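Local structure of hypothetical protein Ta0583 (Thermoplasma acidophilum, 2FSJ) at residues Ile195-Ile207 with Glu217-Ala229. The protein polymerizes into bundles of helical filaments in a nucleotide-dependent reaction, most efficiently with ATP, as an archaeal homolog of actin. Residues are numbered along the deposited sequence; the frame is centred on the assembly and turned at random.
Sequences IDVGSRTTDVLTI and ELSFSLQIGVGDA
V197 CG1 meets V226 CG2 at 4.1 Å, the two side chains crossing at about a right angle beside the turn that carries S199 of the ATP site. Carbonyls of this turn meet the start of helix 226-241: V226 N binds G198 O, and G227 N reaches a lone pair of S199 O at 2.7 Å. G225, whose N is held by D228 OD2, passes so close to both carbonyls that a CB there would clash. A water bridges R200 O and Q223 OE1. T202 pairs with L222 through two backbone bonds, and its OG1, anti to the carbonyl carbon (chi1 -62°), donates to I224 O at 2.8 Å. V204 lays CB over one face of the F220 ring, 3.9 Å from the centroid. T206 OG1 donates to L218 O from above the carbonyl plane, while T206 N binds S219 OG, which also bonds V215 O. A valine in place of T206 would probably leave L218 O without its hydroxyl partner. This antiparallel hairpin belongs to the actin-like C-terminal domain; strand 213-222 borders its four-stranded sheet, strand 191-197 flanks strand 202-208, and helix 268-290 packs against F220, L222 and I224.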
ATOM      1  N   ILE A 195       9.424  -1.937  -8.404  1.00 12.06           N
ATOM      2  CA  ILE A 195       8.394  -2.892  -8.797  1.00 12.28           C
ATOM      3  C   ILE A 195       7.550  -3.201  -7.549  1.00 13.41           C
ATOM      4  O   ILE A 195       8.009  -3.868  -6.614  1.00 14.39           O
ATOM      5  CB  ILE A 195       9.043  -4.157  -9.375  1.00 12.84           C
ATOM      6  CG1 ILE A 195       9.927  -3.813 -10.585  1.00 13.18           C
ATOM      7  CG2 ILE A 195       7.951  -5.169  -9.773  1.00 14.72           C
ATOM      8  CD1 ILE A 195      10.908  -4.911 -10.955  1.00 15.08           C
ATOM      9  N   ASP A 196       6.346  -2.641  -7.490  1.00 12.94           N
ATOM     10  CA  ASP A 196       5.491  -2.724  -6.292  1.00 14.16           C
ATOM     11  C   ASP A 196       4.360  -3.713  -6.549  1.00 14.13           C
ATOM     12  O   ASP A 196       3.418  -3.397  -7.246  1.00 13.56           O
ATOM     13  CB  ASP A 196       4.943  -1.341  -6.056  1.00 14.20           C
ATOM     14  CG  ASP A 196       4.245  -1.179  -4.729  1.00 19.88           C
ATOM     15  OD1 ASP A 196       3.903  -2.181  -4.063  1.00 26.11           O
ATOM     16  OD2 ASP A 196       3.995  -0.031  -4.295  1.00 24.21           O
ATOM     17  N   VAL A 197       4.478  -4.920  -6.016  1.00 15.59           N
ATOM     18  CA  VAL A 197       3.517  -5.967  -6.283  1.00 16.62           C
ATOM     19  C   VAL A 197       2.472  -5.893  -5.174  1.00 17.37           C
ATOM     20  O   VAL A 197       2.761  -6.207  -4.006  1.00 19.80           O
ATOM     21  CB  VAL A 197       4.135  -7.410  -6.282  1.00 16.78           C
ATOM     22  CG1 VAL A 197       3.067  -8.399  -6.693  1.00 16.77           C
ATOM     23  CG2 VAL A 197       5.270  -7.515  -7.270  1.00 19.06           C
ATOM     24  N   GLY A 198       1.310  -5.401  -5.520  1.00 17.25           N
ATOM     25  CA  GLY A 198       0.197  -5.381  -4.585  1.00 18.49           C
ATOM     26  C   GLY A 198      -0.775  -6.534  -4.846  1.00 18.48           C
ATOM     27  O   GLY A 198      -0.480  -7.454  -5.621  1.00 16.78           O
ATOM     28  N   SER A 199      -1.935  -6.462  -4.192  1.00 20.24           N
ATOM     29  CA  SER A 199      -2.965  -7.480  -4.339  1.00 21.28           C
ATOM     30  C   SER A 199      -3.584  -7.492  -5.739  1.00 21.73           C
ATOM     31  O   SER A 199      -3.723  -8.539  -6.371  1.00 20.76           O
ATOM     32  CB  SER A 199      -4.050  -7.278  -3.268  1.00 22.58           C
ATOM     33  OG  SER A 199      -4.863  -8.445  -3.169  1.00 24.88           O
ATOM     34  N   ARG A 200      -3.934  -6.319  -6.243  1.00 22.71           N
ATOM     35  CA  ARG A 200      -4.627  -6.206  -7.525  1.00 23.00           C
ATOM     36  C   ARG A 200      -3.815  -5.644  -8.690  1.00 22.27           C
ATOM     37  O   ARG A 200      -4.115  -5.916  -9.859  1.00 21.45           O
ATOM     38  CB  ARG A 200      -5.884  -5.353  -7.295  1.00 25.17           C
ATOM     39  CG  ARG A 200      -7.040  -6.191  -6.752  1.00 30.10           C
ATOM     40  CD  ARG A 200      -8.229  -5.370  -6.358  1.00 36.04           C
ATOM     41  NE  ARG A 200      -9.148  -5.055  -7.451  1.00 38.92           N
ATOM     42  CZ  ARG A 200     -10.075  -5.881  -7.932  1.00 42.99           C
ATOM     43  NH1 ARG A 200     -10.204  -7.121  -7.464  1.00 44.51           N
ATOM     44  NH2 ARG A 200     -10.872  -5.467  -8.902  1.00 43.44           N
ATOM     45  N   THR A 201      -2.809  -4.824  -8.383  1.00 21.17           N
ATOM     46  CA  THR A 201      -1.975  -4.234  -9.425  1.00 21.04           C
ATOM     47  C   THR A 201      -0.511  -4.345  -9.072  1.00 19.08           C
ATOM     48  O   THR A 201      -0.138  -4.497  -7.888  1.00 19.58           O
ATOM     49  CB  THR A 201      -2.297  -2.715  -9.604  1.00 20.75           C
ATOM     50  OG1 THR A 201      -1.942  -2.012  -8.405  1.00 26.56           O
ATOM     51  CG2 THR A 201      -3.740  -2.479  -9.753  1.00 21.70           C
ATOM     52  N   THR A 202       0.306  -4.234 -10.112  1.00 18.81           N
ATOM     53  CA  THR A 202       1.735  -4.072  -9.984  1.00 17.33           C
ATOM     54  C   THR A 202       2.186  -2.725 -10.613  1.00 16.56           C
ATOM     55  O   THR A 202       2.088  -2.498 -11.815  1.00 16.91           O
ATOM     56  CB  THR A 202       2.475  -5.289 -10.610  1.00 18.24           C
ATOM     57  OG1 THR A 202       2.119  -6.491  -9.893  1.00 15.26           O
ATOM     58  CG2 THR A 202       4.041  -5.135 -10.429  1.00 16.33           C
ATOM     59  N   ASP A 203       2.679  -1.838  -9.758  1.00 15.82           N
ATOM     60  CA  ASP A 203       3.026  -0.460 -10.126  1.00 14.45           C
ATOM     61  C   ASP A 203       4.529  -0.468 -10.365  1.00 13.06           C
ATOM     62  O   ASP A 203       5.334  -0.801  -9.453  1.00 10.69           O
ATOM     63  CB  ASP A 203       2.657   0.442  -8.966  1.00 14.13           C
ATOM     64  CG  ASP A 203       2.671   1.897  -9.322  1.00 20.88           C
ATOM     65  OD1 ASP A 203       1.621   2.363  -9.852  1.00 24.10           O
ATOM     66  OD2 ASP A 203       3.688   2.631  -9.132  1.00 19.82           O
ATOM     67  N   VAL A 204       4.917  -0.074 -11.567  1.00 11.59           N
ATOM     68  CA  VAL A 204       6.319  -0.032 -11.957  1.00 11.76           C
ATOM     69  C   VAL A 204       6.677   1.420 -12.186  1.00 11.58           C
ATOM     70  O   VAL A 204       6.122   2.081 -13.083  1.00 10.46           O
ATOM     71  CB  VAL A 204       6.578  -0.854 -13.194  1.00 10.64           C
ATOM     72  CG1 VAL A 204       8.076  -0.762 -13.642  1.00 10.67           C
ATOM     73  CG2 VAL A 204       6.084  -2.323 -12.969  1.00 13.09           C
ATOM     74  N   LEU A 205       7.589   1.912 -11.368  1.00 11.28           N
ATOM     75  CA  LEU A 205       8.068   3.273 -11.491  1.00 11.77           C
ATOM     76  C   LEU A 205       9.560   3.262 -11.836  1.00 12.15           C
ATOM     77  O   LEU A 205      10.397   2.735 -11.066  1.00 10.82           O
ATOM     78  CB  LEU A 205       7.798   4.046 -10.206  1.00 12.89           C
ATOM     79  CG  LEU A 205       8.314   5.462 -10.459  1.00 18.67           C
ATOM     80  CD1 LEU A 205       7.248   6.497 -10.701  1.00 19.21           C
ATOM     81  CD2 LEU A 205       9.433   5.882  -9.572  1.00 19.96           C
ATOM     82  N   THR A 206       9.869   3.796 -13.016  1.00 11.13           N
ATOM     83  CA  THR A 206      11.257   3.961 -13.468  1.00 11.69           C
ATOM     84  C   THR A 206      11.683   5.387 -13.172  1.00 11.47           C
ATOM     85  O   THR A 206      10.985   6.324 -13.495  1.00 10.82           O
ATOM     86  CB  THR A 206      11.364   3.612 -14.958  1.00 10.86           C
ATOM     87  OG1 THR A 206      11.086   2.220 -15.116  1.00 12.04           O
ATOM     88  CG2 THR A 206      12.805   3.795 -15.504  1.00 11.85           C
ATOM     89  N   ILE A 207      12.801   5.499 -12.475  1.00 13.00           N
ATOM     90  CA  ILE A 207      13.367   6.765 -12.019  1.00 13.30           C
ATOM     91  C   ILE A 207      14.789   6.973 -12.565  1.00 12.86           C
ATOM     92  O   ILE A 207      15.594   6.057 -12.582  1.00 11.76           O
ATOM     93  CB  ILE A 207      13.304   6.785 -10.463  1.00 14.72           C
ATOM     94  CG1 ILE A 207      13.302   8.206  -9.914  1.00 17.21           C
ATOM     95  CG2 ILE A 207      14.377   5.902  -9.837  1.00 15.77           C
ATOM     96  CD1 ILE A 207      13.006   8.277  -8.374  1.00 19.07           C
ATOM     97  N   GLU A 217       7.833   7.551 -19.614  1.00 14.53           N
ATOM     98  CA  GLU A 217       7.715   6.659 -20.741  1.00 15.44           C
ATOM     99  C   GLU A 217       7.945   5.209 -20.326  1.00 15.48           C
ATOM    100  O   GLU A 217       7.617   4.285 -21.075  1.00 14.62           O
ATOM    101  CB  GLU A 217       8.746   7.054 -21.825  1.00 17.76           C
ATOM    102  CG  GLU A 217       8.487   8.413 -22.416  1.00 22.05           C
ATOM    103  CD  GLU A 217       9.097   9.558 -21.619  1.00 26.32           C
ATOM    104  OE1 GLU A 217       9.704   9.298 -20.576  1.00 21.09           O
ATOM    105  OE2 GLU A 217       8.939  10.744 -22.039  1.00 32.28           O
ATOM    106  N   LEU A 218       8.588   5.017 -19.164  1.00 14.91           N
ATOM    107  CA  LEU A 218       9.062   3.711 -18.703  1.00 14.73           C
ATOM    108  C   LEU A 218       8.373   3.333 -17.390  1.00 13.75           C
ATOM    109  O   LEU A 218       8.844   2.456 -16.700  1.00 11.73           O
ATOM    110  CB  LEU A 218      10.588   3.727 -18.492  1.00 15.37           C
ATOM    111  CG  LEU A 218      11.436   3.962 -19.765  1.00 15.48           C
ATOM    112  CD1 LEU A 218      12.909   3.864 -19.440  1.00 16.11           C
ATOM    113  CD2 LEU A 218      11.060   3.025 -20.885  1.00 14.56           C
ATOM    114  N   SER A 219       7.255   3.997 -17.086  1.00 12.84           N
ATOM    115  CA  SER A 219       6.542   3.792 -15.834  1.00 12.31           C
ATOM    116  C   SER A 219       5.116   3.438 -16.195  1.00 12.36           C
ATOM    117  O   SER A 219       4.552   3.980 -17.126  1.00 12.56           O
ATOM    118  CB  SER A 219       6.605   5.062 -14.946  1.00 12.91           C
ATOM    119  OG  SER A 219       7.962   5.385 -14.631  1.00 12.33           O
ATOM    120  N   PHE A 220       4.511   2.528 -15.462  1.00 13.39           N
ATOM    121  CA  PHE A 220       3.241   1.934 -15.914  1.00 14.25           C
ATOM    122  C   PHE A 220       2.655   1.051 -14.815  1.00 14.98           C
ATOM    123  O   PHE A 220       3.349   0.746 -13.840  1.00 13.00           O
ATOM    124  CB  PHE A 220       3.457   1.096 -17.203  1.00 14.47           C
ATOM    125  CG  PHE A 220       4.585   0.083 -17.099  1.00 16.04           C
ATOM    126  CD1 PHE A 220       4.362  -1.211 -16.652  1.00 16.85           C
ATOM    127  CD2 PHE A 220       5.871   0.423 -17.480  1.00 16.58           C
ATOM    128  CE1 PHE A 220       5.427  -2.111 -16.569  1.00 16.54           C
ATOM    129  CE2 PHE A 220       6.900  -0.469 -17.386  1.00 17.74           C
ATOM    130  CZ  PHE A 220       6.697  -1.707 -16.916  1.00 14.84           C
ATOM    131  N   SER A 221       1.405   0.626 -14.982  1.00 15.55           N
ATOM    132  CA  SER A 221       0.671  -0.135 -13.960  1.00 17.94           C
ATOM    133  C   SER A 221       0.149  -1.361 -14.635  1.00 20.39           C
ATOM    134  O   SER A 221      -0.530  -1.232 -15.663  1.00 20.50           O
ATOM    135  CB  SER A 221      -0.521   0.656 -13.409  1.00 18.87           C
ATOM    136  OG  SER A 221      -1.231  -0.109 -12.401  1.00 21.48           O
ATOM    137  N   LEU A 222       0.517  -2.540 -14.112  1.00 20.65           N
ATOM    138  CA  LEU A 222       0.079  -3.805 -14.674  1.00 21.01           C
ATOM    139  C   LEU A 222      -1.122  -4.283 -13.864  1.00 20.44           C
ATOM    140  O   LEU A 222      -1.116  -4.242 -12.646  1.00 21.27           O
ATOM    141  CB  LEU A 222       1.202  -4.833 -14.600  1.00 21.78           C
ATOM    142  CG  LEU A 222       2.510  -4.512 -15.322  1.00 21.31           C
ATOM    143  CD1 LEU A 222       3.571  -5.572 -14.995  1.00 22.35           C
ATOM    144  CD2 LEU A 222       2.274  -4.372 -16.824  1.00 23.31           C
ATOM    145  N   GLN A 223      -2.172  -4.734 -14.521  1.00 21.62           N
ATOM    146  CA  GLN A 223      -3.367  -5.148 -13.795  1.00 22.18           C
ATOM    147  C   GLN A 223      -3.272  -6.626 -13.364  1.00 22.25           C
ATOM    148  O   GLN A 223      -4.081  -7.485 -13.787  1.00 22.29           O
ATOM    149  CB  GLN A 223      -4.634  -4.829 -14.614  1.00 24.20           C
ATOM    150  CG  GLN A 223      -4.745  -3.290 -15.011  1.00 26.30           C
ATOM    151  CD  GLN A 223      -4.877  -2.353 -13.817  1.00 31.50           C
ATOM    152  OE1 GLN A 223      -5.727  -2.570 -12.958  1.00 31.63           O
ATOM    153  NE2 GLN A 223      -4.011  -1.289 -13.757  1.00 34.28           N
ATOM    154  N   ILE A 224      -2.275  -6.907 -12.522  1.00 20.15           N
ATOM    155  CA  ILE A 224      -2.005  -8.263 -12.014  1.00 19.16           C
ATOM    156  C   ILE A 224      -1.295  -8.083 -10.698  1.00 18.42           C
ATOM    157  O   ILE A 224      -0.517  -7.114 -10.535  1.00 16.36           O
ATOM    158  CB  ILE A 224      -1.185  -9.119 -13.046  1.00 19.93           C
ATOM    159  CG1 ILE A 224      -1.291 -10.616 -12.704  1.00 25.18           C
ATOM    160  CG2 ILE A 224       0.277  -8.701 -13.116  1.00 21.32           C
ATOM    161  CD1 ILE A 224      -0.563 -11.592 -13.706  1.00 27.70           C
ATOM    162  N   GLY A 225      -1.583  -8.966  -9.746  1.00 15.39           N
ATOM    163  CA  GLY A 225      -0.939  -8.938  -8.447  1.00 15.94           C
ATOM    164  C   GLY A 225      -1.181 -10.238  -7.667  1.00 16.08           C
ATOM    165  O   GLY A 225      -1.670 -11.217  -8.225  1.00 16.40           O
ATOM    166  N   VAL A 226      -0.922 -10.212  -6.370  1.00 15.78           N
ATOM    167  CA  VAL A 226      -1.020 -11.393  -5.534  1.00 17.57           C
ATOM    168  C   VAL A 226      -2.445 -11.970  -5.542  1.00 16.20           C
ATOM    169  O   VAL A 226      -2.588 -13.125  -5.352  1.00 16.03           O
ATOM    170  CB  VAL A 226      -0.590 -11.123  -4.081  1.00 18.67           C
ATOM    171  CG1 VAL A 226      -0.663 -12.437  -3.252  1.00 17.99           C
ATOM    172  CG2 VAL A 226       0.829 -10.538  -4.028  1.00 21.12           C
ATOM    173  N   GLY A 227      -3.472 -11.145  -5.726  1.00 16.22           N
ATOM    174  CA  GLY A 227      -4.849 -11.618  -5.777  1.00 16.45           C
ATOM    175  C   GLY A 227      -5.132 -12.570  -6.901  1.00 16.62           C
ATOM    176  O   GLY A 227      -5.998 -13.433  -6.798  1.00 15.92           O
ATOM    177  N   ASP A 228      -4.395 -12.433  -7.986  1.00 15.76           N
ATOM    178  CA  ASP A 228      -4.496 -13.379  -9.102  1.00 16.70           C
ATOM    179  C   ASP A 228      -3.950 -14.746  -8.727  1.00 16.29           C
ATOM    180  O   ASP A 228      -4.530 -15.759  -9.111  1.00 16.25           O
ATOM    181  CB  ASP A 228      -3.804 -12.843 -10.315  1.00 17.12           C
ATOM    182  CG  ASP A 228      -4.428 -11.512 -10.791  1.00 20.69           C
ATOM    183  OD1 ASP A 228      -5.596 -11.521 -11.254  1.00 22.10           O
ATOM    184  OD2 ASP A 228      -3.859 -10.403 -10.663  1.00 23.02           O
ATOM    185  N   ALA A 229      -2.884 -14.769  -7.939  1.00 15.09           N
ATOM    186  CA  ALA A 229      -2.352 -16.026  -7.392  1.00 14.95           C
ATOM    187  C   ALA A 229      -3.310 -16.627  -6.363  1.00 14.19           C
ATOM    188  O   ALA A 229      -3.529 -17.830  -6.390  1.00 12.62           O
ATOM    189  CB  ALA A 229      -0.945 -15.842  -6.791  1.00 13.75           C
TER
HETATM  190  O   HOH W   1      -6.360  -4.908 -11.030  1.00 40.90           O
HETATM  191  O   HOH W   2      -1.017   1.223 -10.029  1.00 29.19           O